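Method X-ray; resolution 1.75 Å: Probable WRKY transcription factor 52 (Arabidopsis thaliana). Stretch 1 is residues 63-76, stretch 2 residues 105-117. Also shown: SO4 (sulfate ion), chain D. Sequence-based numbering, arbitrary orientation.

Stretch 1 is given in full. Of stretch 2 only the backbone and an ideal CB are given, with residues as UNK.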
ATOM      1  N   VAL A  63      11.513  -3.889  -7.690  1.00 19.11           N
ATOM      2  CA  VAL A  63      10.635  -4.447  -6.668  1.00 19.09           C
ATOM      3  C   VAL A  63      10.332  -5.867  -7.068  1.00 21.19           C
ATOM      4  O   VAL A  63       9.704  -6.122  -8.103  1.00 23.08           O
ATOM      5  CB  VAL A  63       9.340  -3.655  -6.537  1.00 19.75           C
ATOM      6  CG1 VAL A  63       8.418  -4.348  -5.540  1.00 20.57           C
ATOM      7  CG2 VAL A  63       9.656  -2.235  -6.090  1.00 19.18           C
ATOM      8  N   LEU A  64      10.819  -6.807  -6.266  1.00 21.19           N
ATOM      9  CA  LEU A  64      10.853  -8.204  -6.663  1.00 21.09           C
ATOM     10  C   LEU A  64       9.743  -8.961  -5.970  1.00 23.28           C
ATOM     11  O   LEU A  64       9.380  -8.623  -4.837  1.00 22.35           O
ATOM     12  CB  LEU A  64      12.208  -8.813  -6.296  1.00 20.41           C
ATOM     13  CG  LEU A  64      13.369  -8.141  -7.037  1.00 23.34           C
ATOM     14  CD1 LEU A  64      14.688  -8.355  -6.317  1.00 24.22           C
ATOM     15  CD2 LEU A  64      13.454  -8.655  -8.470  1.00 25.59           C
ATOM     16  N   PRO A  65       9.174  -9.968  -6.658  1.00 22.48           N
ATOM     17  CA  PRO A  65       8.117 -10.797  -6.063  1.00 27.86           C
ATOM     18  C   PRO A  65       8.732 -11.812  -5.109  1.00 26.11           C
ATOM     19  O   PRO A  65       9.007 -12.957  -5.473  1.00 24.64           O
ATOM     20  CB  PRO A  65       7.490 -11.487  -7.274  1.00 28.08           C
ATOM     21  CG  PRO A  65       8.614 -11.587  -8.273  1.00 23.79           C
ATOM     22  CD  PRO A  65       9.474 -10.359  -8.054  1.00 22.84           C
ATOM     23  N   GLY A  66       8.943 -11.373  -3.875  1.00 24.25           N
ATOM     24  CA  GLY A  66       9.731 -12.137  -2.929  1.00 21.28           C
ATOM     25  C   GLY A  66       9.123 -13.435  -2.461  1.00 26.62           C
ATOM     26  O   GLY A  66       9.832 -14.280  -1.910  1.00 27.07           O
ATOM     27  N   ASN A  67       7.817 -13.605  -2.666  1.00 23.64           N
ATOM     28  CA  ASN A  67       7.151 -14.864  -2.310  1.00 26.34           C
ATOM     29  C   ASN A  67       7.421 -15.973  -3.327  1.00 31.07           C
ATOM     30  O   ASN A  67       7.125 -17.146  -3.076  1.00 29.25           O
ATOM     31  CB  ASN A  67       5.642 -14.642  -2.200  1.00 31.93           C
ATOM     32  CG  ASN A  67       5.242 -13.868  -0.946  1.00 30.79           C
ATOM     33  OD1 ASN A  67       6.088 -13.321  -0.241  1.00 29.58           O
ATOM     34  ND2 ASN A  67       3.941 -13.824  -0.670  1.00 35.10           N
ATOM     35  N   CYS A  68       7.969 -15.598  -4.482  1.00 29.70           N
ATOM     36  CA  CYS A  68       8.181 -16.546  -5.577  1.00 31.73           C
ATOM     37  C   CYS A  68       9.622 -17.032  -5.651  1.00 26.50           C
ATOM     38  O   CYS A  68      10.546 -16.332  -5.264  1.00 29.38           O
ATOM     39  CB  CYS A  68       7.805 -15.924  -6.922  1.00 33.89           C
ATOM     40  SG  CYS A  68       6.160 -15.190  -6.977  1.00 38.10           S
ATOM     41  N   ASP A  69       9.793 -18.241  -6.176  1.00 27.61           N
ATOM     42  CA  ASP A  69      11.118 -18.829  -6.375  1.00 31.84           C
ATOM     43  C   ASP A  69      11.900 -17.980  -7.384  1.00 30.05           C
ATOM     44  O   ASP A  69      11.465 -17.811  -8.529  1.00 30.21           O
ATOM     45  CB  ASP A  69      10.951 -20.255  -6.895  1.00 35.39           C
ATOM     46  CG  ASP A  69      12.265 -21.027  -6.986  1.00 43.13           C
ATOM     47  OD1 ASP A  69      13.365 -20.425  -6.922  1.00 38.12           O
ATOM     48  OD2 ASP A  69      12.181 -22.266  -7.132  1.00 51.74           O
ATOM     49  N   PRO A  70      13.053 -17.428  -6.960  1.00 30.78           N
ATOM     50  CA  PRO A  70      13.839 -16.597  -7.882  1.00 27.17           C
ATOM     51  C   PRO A  70      14.223 -17.348  -9.156  1.00 33.02           C
ATOM     52  O   PRO A  70      14.432 -16.709 -10.190  1.00 32.00           O
ATOM     53  CB  PRO A  70      15.095 -16.238  -7.070  1.00 30.00           C
ATOM     54  CG  PRO A  70      15.066 -17.124  -5.840  1.00 29.04           C
ATOM     55  CD  PRO A  70      13.624 -17.445  -5.601  1.00 30.08           C
ATOM     56  N   SER A  71      14.282 -18.678  -9.096  1.00 30.01           N
ATOM     57  CA  SER A  71      14.685 -19.457 -10.256  1.00 32.37           C
ATOM     58  C   SER A  71      13.632 -19.428 -11.357  1.00 35.29           C
ATOM     59  O   SER A  71      13.915 -19.809 -12.489  1.00 38.74           O
ATOM     60  CB  SER A  71      14.970 -20.909  -9.864  1.00 39.78           C
ATOM     61  OG  SER A  71      13.754 -21.606  -9.676  1.00 46.37           O
ATOM     62  N   GLU A  72      12.420 -18.992 -11.023  1.00 36.20           N
ATOM     63  CA  GLU A  72      11.342 -18.893 -12.008  1.00 40.72           C
ATOM     64  C   GLU A  72      11.018 -17.443 -12.341  1.00 37.64           C
ATOM     65  O   GLU A  72      10.141 -17.168 -13.163  1.00 43.32           O
ATOM     66  CB  GLU A  72      10.069 -19.547 -11.486  1.00 45.72           C
ATOM     67  CG  GLU A  72      10.205 -20.984 -11.065  1.00 59.89           C
ATOM     68  CD  GLU A  72       8.869 -21.569 -10.673  1.00 72.41           C
ATOM     69  OE1 GLU A  72       8.444 -21.358  -9.515  1.00 74.73           O
ATOM     70  OE2 GLU A  72       8.239 -22.223 -11.530  1.00 79.67           O
ATOM     71  N   VAL A  73      11.714 -16.522 -11.689  1.00 33.13           N
ATOM     72  CA  VAL A  73      11.415 -15.100 -11.824  1.00 27.99           C
ATOM     73  C   VAL A  73      12.549 -14.310 -12.473  1.00 29.08           C
ATOM     74  O   VAL A  73      12.310 -13.505 -13.376  1.00 28.37           O
ATOM     75  CB  VAL A  73      11.102 -14.472 -10.448  1.00 30.28           C
ATOM     76  CG1 VAL A  73      11.023 -12.957 -10.551  1.00 33.47           C
ATOM     77  CG2 VAL A  73       9.806 -15.048  -9.895  1.00 31.81           C
ATOM     78  N   TRP A  74      13.778 -14.522 -12.012  1.00 29.01           N
ATOM     79  CA  TRP A  74      14.856 -13.608 -12.389  1.00 27.94           C
ATOM     80  C   TRP A  74      15.132 -13.571 -13.891  1.00 32.17           C
ATOM     81  O   TRP A  74      14.904 -12.552 -14.543  1.00 31.89           O
ATOM     82  CB  TRP A  74      16.171 -13.896 -11.643  1.00 28.52           C
ATOM     83  CG  TRP A  74      17.195 -12.881 -12.070  1.00 31.38           C
ATOM     84  CD1 TRP A  74      18.108 -12.995 -13.095  1.00 33.28           C
ATOM     85  CD2 TRP A  74      17.350 -11.560 -11.546  1.00 28.94           C
ATOM     86  NE1 TRP A  74      18.834 -11.829 -13.212  1.00 30.90           N
ATOM     87  CE2 TRP A  74      18.385 -10.932 -12.276  1.00 32.93           C
ATOM     88  CE3 TRP A  74      16.722 -10.852 -10.519  1.00 30.77           C
ATOM     89  CZ2 TRP A  74      18.805  -9.627 -12.002  1.00 30.55           C
ATOM     90  CZ3 TRP A  74      17.143  -9.567 -10.247  1.00 28.34           C
ATOM     91  CH2 TRP A  74      18.172  -8.965 -10.987  1.00 31.99           C
ATOM     92  N   LEU A  75      15.645 -14.672 -14.431  1.00 29.14           N
ATOM     93  CA  LEU A  75      16.010 -14.711 -15.849  1.00 35.35           C
ATOM     94  C   LEU A  75      14.810 -14.377 -16.725  1.00 37.52           C
ATOM     95  O   LEU A  75      14.935 -13.724 -17.768  1.00 35.81           O
ATOM     96  CB  LEU A  75      16.550 -16.092 -16.225  1.00 38.32           C
ATOM     97  CG  LEU A  75      17.921 -16.488 -15.672  1.00 37.85           C
ATOM     98  CD1 LEU A  75      18.248 -17.922 -16.048  1.00 37.01           C
ATOM     99  CD2 LEU A  75      18.985 -15.558 -16.198  1.00 37.57           C
ATOM    100  N   ASP A  76      13.639 -14.823 -16.283  1.00 32.01           N
ATOM    101  CA  ASP A  76      12.419 -14.673 -17.059  1.00 36.93           C
ATOM    102  C   ASP A  76      11.944 -13.220 -17.138  1.00 38.68           C
ATOM    103  O   ASP A  76      11.464 -12.777 -18.184  1.00 38.58           O
ATOM    104  CB  ASP A  76      11.319 -15.546 -16.458  1.00 45.46           C
ATOM    105  CG  ASP A  76      10.052 -15.528 -17.280  1.00 63.52           C
ATOM    106  OD1 ASP A  76      10.148 -15.504 -18.527  1.00 68.01           O
ATOM    107  OD2 ASP A  76       8.959 -15.534 -16.676  1.00 71.58           O
ATOM    108  N   UNK A 105      16.008 -16.461   2.105  1.00 28.97           N
ATOM    109  CA  UNK A 105      17.349 -16.996   1.858  1.00 30.92           C
ATOM    110  C   UNK A 105      17.606 -17.242   0.372  1.00 28.91           C
ATOM    111  O   UNK A 105      18.707 -16.989  -0.131  1.00 29.22           O
ATOM    112  CB  UNK A 105      17.545 -18.298   2.637  1.00 30.92           C
ATOM    113  N   UNK A 106      16.591 -17.746  -0.322  1.00 27.35           N
ATOM    114  CA  UNK A 106      16.688 -17.961  -1.766  1.00 26.37           C
ATOM    115  C   UNK A 106      16.925 -16.671  -2.539  1.00 28.26           C
ATOM    116  O   UNK A 106      17.755 -16.624  -3.455  1.00 26.15           O
ATOM    117  CB  UNK A 106      15.414 -18.635  -2.279  1.00 26.37           C
ATOM    118  N   UNK A 107      16.199 -15.619  -2.181  1.00 24.58           N
ATOM    119  CA  UNK A 107      16.365 -14.341  -2.861  1.00 20.60           C
ATOM    120  C   UNK A 107      17.680 -13.664  -2.506  1.00 22.20           C
ATOM    121  O   UNK A 107      18.295 -13.031  -3.351  1.00 24.24           O
ATOM    122  CB  UNK A 107      15.198 -13.412  -2.520  1.00 20.60           C
ATOM    123  N   UNK A 108      18.130 -13.801  -1.267  1.00 23.57           N
ATOM    124  CA  UNK A 108      19.409 -13.182  -0.903  1.00 22.33           C
ATOM    125  C   UNK A 108      20.549 -13.841  -1.691  1.00 24.48           C
ATOM    126  O   UNK A 108      21.474 -13.160  -2.159  1.00 27.80           O
ATOM    127  CB  UNK A 108      19.659 -13.301   0.602  1.00 22.33           C
ATOM    128  N   UNK A 109      20.455 -15.157  -1.864  1.00 26.39           N
ATOM    129  CA  UNK A 109      21.427 -15.903  -2.667  1.00 24.77           C
ATOM    130  C   UNK A 109      21.386 -15.412  -4.108  1.00 25.74           C
ATOM    131  O   UNK A 109      22.426 -15.131  -4.722  1.00 29.47           O
ATOM    132  CB  UNK A 109      21.149 -17.406  -2.605  1.00 24.77           C
ATOM    133  N   UNK A 110      20.175 -15.315  -4.643  1.00 25.40           N
ATOM    134  CA  UNK A 110      19.977 -14.851  -6.008  1.00 26.75           C
ATOM    135  C   UNK A 110      20.598 -13.474  -6.203  1.00 28.72           C
ATOM    136  O   UNK A 110      21.377 -13.266  -7.136  1.00 27.43           O
ATOM    137  CB  UNK A 110      18.486 -14.815  -6.351  1.00 26.75           C
ATOM    138  N   UNK A 111      20.279 -12.534  -5.314  1.00 25.82           N
ATOM    139  CA  UNK A 111      20.776 -11.167  -5.494  1.00 26.41           C
ATOM    140  C   UNK A 111      22.302 -11.093  -5.398  1.00 30.01           C
ATOM    141  O   UNK A 111      22.939 -10.382  -6.175  1.00 32.38           O
ATOM    142  CB  UNK A 111      20.147 -10.240  -4.451  1.00 26.41           C
ATOM    143  N   UNK A 112      22.881 -11.834  -4.453  1.00 30.98           N
ATOM    144  CA  UNK A 112      24.335 -11.906  -4.336  1.00 32.38           C
ATOM    145  C   UNK A 112      24.970 -12.419  -5.627  1.00 34.46           C
ATOM    146  O   UNK A 112      25.994 -11.891  -6.082  1.00 35.03           O
ATOM    147  CB  UNK A 112      24.728 -12.807  -3.163  1.00 32.38           C
ATOM    148  N   UNK A 113      24.357 -13.437  -6.224  1.00 27.91           N
ATOM    149  CA  UNK A 113      24.850 -14.003  -7.484  1.00 28.69           C
ATOM    150  C   UNK A 113      24.794 -12.968  -8.611  1.00 33.69           C
ATOM    151  O   UNK A 113      25.643 -12.976  -9.510  1.00 34.09           O
ATOM    152  CB  UNK A 113      24.035 -15.240  -7.866  1.00 28.69           C
ATOM    153  N   UNK A 114      23.809 -12.072  -8.549  1.00 30.42           N
ATOM    154  CA  UNK A 114      23.662 -11.010  -9.549  1.00 30.44           C
ATOM    155  C   UNK A 114      24.532  -9.791  -9.225  1.00 32.57           C
ATOM    156  O   UNK A 114      24.513  -8.790  -9.953  1.00 34.67           O
ATOM    157  CB  UNK A 114      22.195 -10.586  -9.650  1.00 30.44           C
ATOM    158  N   UNK A 115      25.295  -9.872  -8.137  1.00 32.12           N
ATOM    159  CA  UNK A 115      26.162  -8.775  -7.732  1.00 34.33           C
ATOM    160  C   UNK A 115      25.418  -7.597  -7.123  1.00 36.74           C
ATOM    161  O   UNK A 115      25.891  -6.461  -7.190  1.00 38.33           O
ATOM    162  CB  UNK A 115      26.970  -8.291  -8.938  1.00 34.33           C
ATOM    163  N   UNK A 116      24.258  -7.857  -6.526  1.00 30.94           N
ATOM    164  CA  UNK A 116      23.446  -6.779  -5.956  1.00 29.22           C
ATOM    165  C   UNK A 116      23.461  -6.844  -4.428  1.00 34.74           C
ATOM    166  O   UNK A 116      23.204  -7.898  -3.846  1.00 37.11           O
ATOM    167  CB  UNK A 116      22.009  -6.859  -6.475  1.00 29.22           C
ATOM    168  N   UNK A 117      23.755  -5.720  -3.780  1.00 32.50           N
ATOM    169  CA  UNK A 117      23.950  -5.717  -2.334  1.00 33.23           C
ATOM    170  C   UNK A 117      23.080  -4.698  -1.616  1.00 34.77           C
ATOM    171  O   UNK A 117      23.004  -4.700  -0.382  1.00 37.29           O
ATOM    172  CB  UNK A 117      25.421  -5.446  -2.011  1.00 33.23           C
TER
HETATM  173  S   SO4 D1152       4.551 -10.908  -4.117  0.74 59.25           S
HETATM  174  O1  SO4 D1152       3.556 -10.614  -3.087  0.74 65.66           O
HETATM  175  O2  SO4 D1152       4.785  -9.670  -4.866  0.74 31.79           O
HETATM  176  O3  SO4 D1152       4.026 -11.923  -5.026  0.74 67.34           O
HETATM  177  O4  SO4 D1152       5.779 -11.437  -3.504  0.74 33.47           O

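Stretch 2 is already helical at 105 and stays so to 113; a short loop follows.

Position 105 lies out of reach of stretch 1. Its helical angles admit most residues, and a polar one would do well. It is Asp105.

At position 106 CA-to-CB points toward stretch 1, and the ideal CB is 3.9 Å from Pro70 CG. An aliphatic stem would pack there, with any polar end free to turn outward. Gln106 does this: its CB touches the proline and its end leads away.

Position 107 is the main one. Its CA lies 6.1 Å from the CA of Pro70, yet CA-to-CB points sideways, and the ideal CB is 5.0 Å from Pro70 CG. Beyond it is a deep slot between Leu64 and Pro70, with Val73 and Trp74 further in and the carbonyl of Cys68 beside it. A long, flat side chain would fill the slot, and one carrying a donor could also use the carbonyl. The residue is Trp107, chi1 -88° (m). Its NE1 donates a hydrogen bond to Cys68 O at 2.7 Å. Pro70 covers one face, with Pro70 CB 3.7 Å from the centroid of the six-membered ring and almost on its normal, a CH-pi contact. Leu64 lies over the opposite face. At the ring edge, Trp107 CH2 meets Val73 CG1 at 3.8 Å and Trp107 CZ3 comes within 4.3 Å of Trp74 CE3.

Positions 108 and 109 have nothing of stretch 1 near their ideal CB atoms, so many side chains would suit. They are Leu108 and Ser109.

Position 110 points toward stretch 1, its ideal CB 3.7 Å from Pro70 CB. Trp74 is further along. Either an apolar chain or a longer one with a polar end could fit. It is Glu110, whose OE2 lies 3.2 Å from Trp74 CB and whose OE1 is 3.7 Å from Pro70 CB.

Position 111 points sideways, but a longer branch could reach Leu64 and Trp74. A medium-sized apolar residue suits. Leu111 places CD2 3.8 Å from Leu64 CD1 and 4.3 Å from Trp74 CZ3.

Positions 112 and 113 make no contact and leave the choice wide. They are Asp112 and Phe113.

At position 114 the ideal CB is 4.2 Å from Trp74 CZ2. A long chain could lie across the indole, whether aliphatic or cationic. Arg114 does so. Its CD is 3.8 Å from the centroid of the Trp74 five-membered ring, a CH-pi contact. Arg114 NE lies over the face, 3.3 Å from Trp74 NE1; both are donors, so this is no hydrogen bond. Arg114 NH2 and NE each donate a hydrogen bond to Glu110 OE2 at 2.9 Å, and both belong to a salt bridge. The chain thus lies across the indole while its end pairs with the acid.

Position 115 has phi 74°, which favours glycine. Gly115 is the first residue after the helix to leave helical angles, in a Schellman motif.

Position 116 points back toward stretch 1, where the far end of Trp74 offers an apolar surface. A branched aliphatic fits. Leu116 brings CD1 to 3.9 Å from Trp74 CH2.

Position 117 is out of reach and unconstrained by stretch 1. It is Ser117.

Stretch 2 105-117: DQWLSELDFRGLS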
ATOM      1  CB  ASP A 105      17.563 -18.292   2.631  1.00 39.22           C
ATOM      2  CG  ASP A 105      17.558 -18.084   4.128  1.00 51.75           C
ATOM      3  OD1 ASP A 105      17.799 -16.939   4.562  1.00 54.66           O
ATOM      4  OD2 ASP A 105      17.321 -19.071   4.861  1.00 58.74           O
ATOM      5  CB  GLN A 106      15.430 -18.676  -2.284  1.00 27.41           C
ATOM      6  CG  GLN A 106      15.241 -20.084  -1.734  1.00 31.80           C
ATOM      7  CD  GLN A 106      14.325 -20.154  -0.523  1.00 41.27           C
ATOM      8  OE1 GLN A 106      14.281 -19.238   0.306  1.00 39.15           O
ATOM      9  NE2 GLN A 106      13.585 -21.250  -0.414  1.00 43.73           N
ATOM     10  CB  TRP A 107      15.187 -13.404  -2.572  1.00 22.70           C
ATOM     11  CG  TRP A 107      14.081 -13.595  -3.551  1.00 24.14           C
ATOM     12  CD1 TRP A 107      12.893 -14.240  -3.347  1.00 24.95           C
ATOM     13  CD2 TRP A 107      14.087 -13.188  -4.923  1.00 22.86           C
ATOM     14  NE1 TRP A 107      12.151 -14.242  -4.505  1.00 24.93           N
ATOM     15  CE2 TRP A 107      12.861 -13.597  -5.488  1.00 23.58           C
ATOM     16  CE3 TRP A 107      15.004 -12.503  -5.724  1.00 25.61           C
ATOM     17  CZ2 TRP A 107      12.526 -13.336  -6.821  1.00 26.28           C
ATOM     18  CZ3 TRP A 107      14.672 -12.245  -7.046  1.00 27.72           C
ATOM     19  CH2 TRP A 107      13.446 -12.665  -7.579  1.00 26.12           C
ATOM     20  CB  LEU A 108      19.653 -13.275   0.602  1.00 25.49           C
ATOM     21  CG  LEU A 108      18.694 -12.411   1.418  1.00 27.72           C
ATOM     22  CD1 LEU A 108      18.999 -12.545   2.899  1.00 31.53           C
ATOM     23  CD2 LEU A 108      18.800 -10.966   0.982  1.00 25.43           C
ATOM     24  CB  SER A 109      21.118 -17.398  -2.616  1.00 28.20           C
ATOM     25  OG  SER A 109      22.021 -18.125  -3.436  1.00 29.00           O
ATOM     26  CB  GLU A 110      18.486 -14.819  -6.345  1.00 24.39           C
ATOM     27  CG  GLU A 110      18.170 -14.342  -7.775  1.00 25.58           C
ATOM     28  CD  GLU A 110      18.453 -15.386  -8.844  1.00 34.01           C
ATOM     29  OE1 GLU A 110      18.449 -16.599  -8.537  1.00 33.46           O
ATOM     30  OE2 GLU A 110      18.664 -14.990 -10.012  1.00 34.47           O
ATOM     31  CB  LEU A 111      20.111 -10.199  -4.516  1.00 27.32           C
ATOM     32  CG  LEU A 111      18.607 -10.050  -4.727  1.00 27.59           C
ATOM     33  CD1 LEU A 111      18.022  -9.120  -3.671  1.00 28.89           C
ATOM     34  CD2 LEU A 111      18.279  -9.543  -6.127  1.00 30.43           C
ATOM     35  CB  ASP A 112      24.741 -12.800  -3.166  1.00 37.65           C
ATOM     36  CG  ASP A 112      26.234 -13.042  -3.117  1.00 47.07           C
ATOM     37  OD1 ASP A 112      26.961 -12.180  -2.587  1.00 50.35           O
ATOM     38  OD2 ASP A 112      26.679 -14.091  -3.622  1.00 50.28           O
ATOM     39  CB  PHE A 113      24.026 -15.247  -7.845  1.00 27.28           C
ATOM     40  CG  PHE A 113      24.475 -15.952  -9.103  1.00 27.53           C
ATOM     41  CD1 PHE A 113      25.652 -16.686  -9.124  1.00 28.32           C
ATOM     42  CD2 PHE A 113      23.685 -15.920 -10.243  1.00 27.75           C
ATOM     43  CE1 PHE A 113      26.060 -17.364 -10.279  1.00 27.87           C
ATOM     44  CE2 PHE A 113      24.081 -16.590 -11.406  1.00 31.97           C
ATOM     45  CZ  PHE A 113      25.267 -17.309 -11.418  1.00 29.52           C
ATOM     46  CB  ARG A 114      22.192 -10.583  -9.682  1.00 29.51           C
ATOM     47  CG  ARG A 114      21.225 -11.711 -10.009  1.00 29.06           C
ATOM     48  CD  ARG A 114      21.592 -12.460 -11.284  1.00 30.94           C
ATOM     49  NE  ARG A 114      20.814 -13.689 -11.382  1.00 29.77           N
ATOM     50  CZ  ARG A 114      20.974 -14.619 -12.316  1.00 30.86           C
ATOM     51  NH1 ARG A 114      21.886 -14.472 -13.261  1.00 29.36           N
ATOM     52  NH2 ARG A 114      20.220 -15.714 -12.297  1.00 31.53           N
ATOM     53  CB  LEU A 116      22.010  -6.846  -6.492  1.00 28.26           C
ATOM     54  CG  LEU A 116      21.893  -6.753  -8.019  1.00 29.94           C
ATOM     55  CD1 LEU A 116      20.484  -7.071  -8.469  1.00 31.04           C
ATOM     56  CD2 LEU A 116      22.287  -5.377  -8.492  1.00 35.34           C
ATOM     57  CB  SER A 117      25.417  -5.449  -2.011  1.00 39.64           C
ATOM     58  OG  SER A 117      25.835  -4.245  -2.631  1.00 43.03           O
TER
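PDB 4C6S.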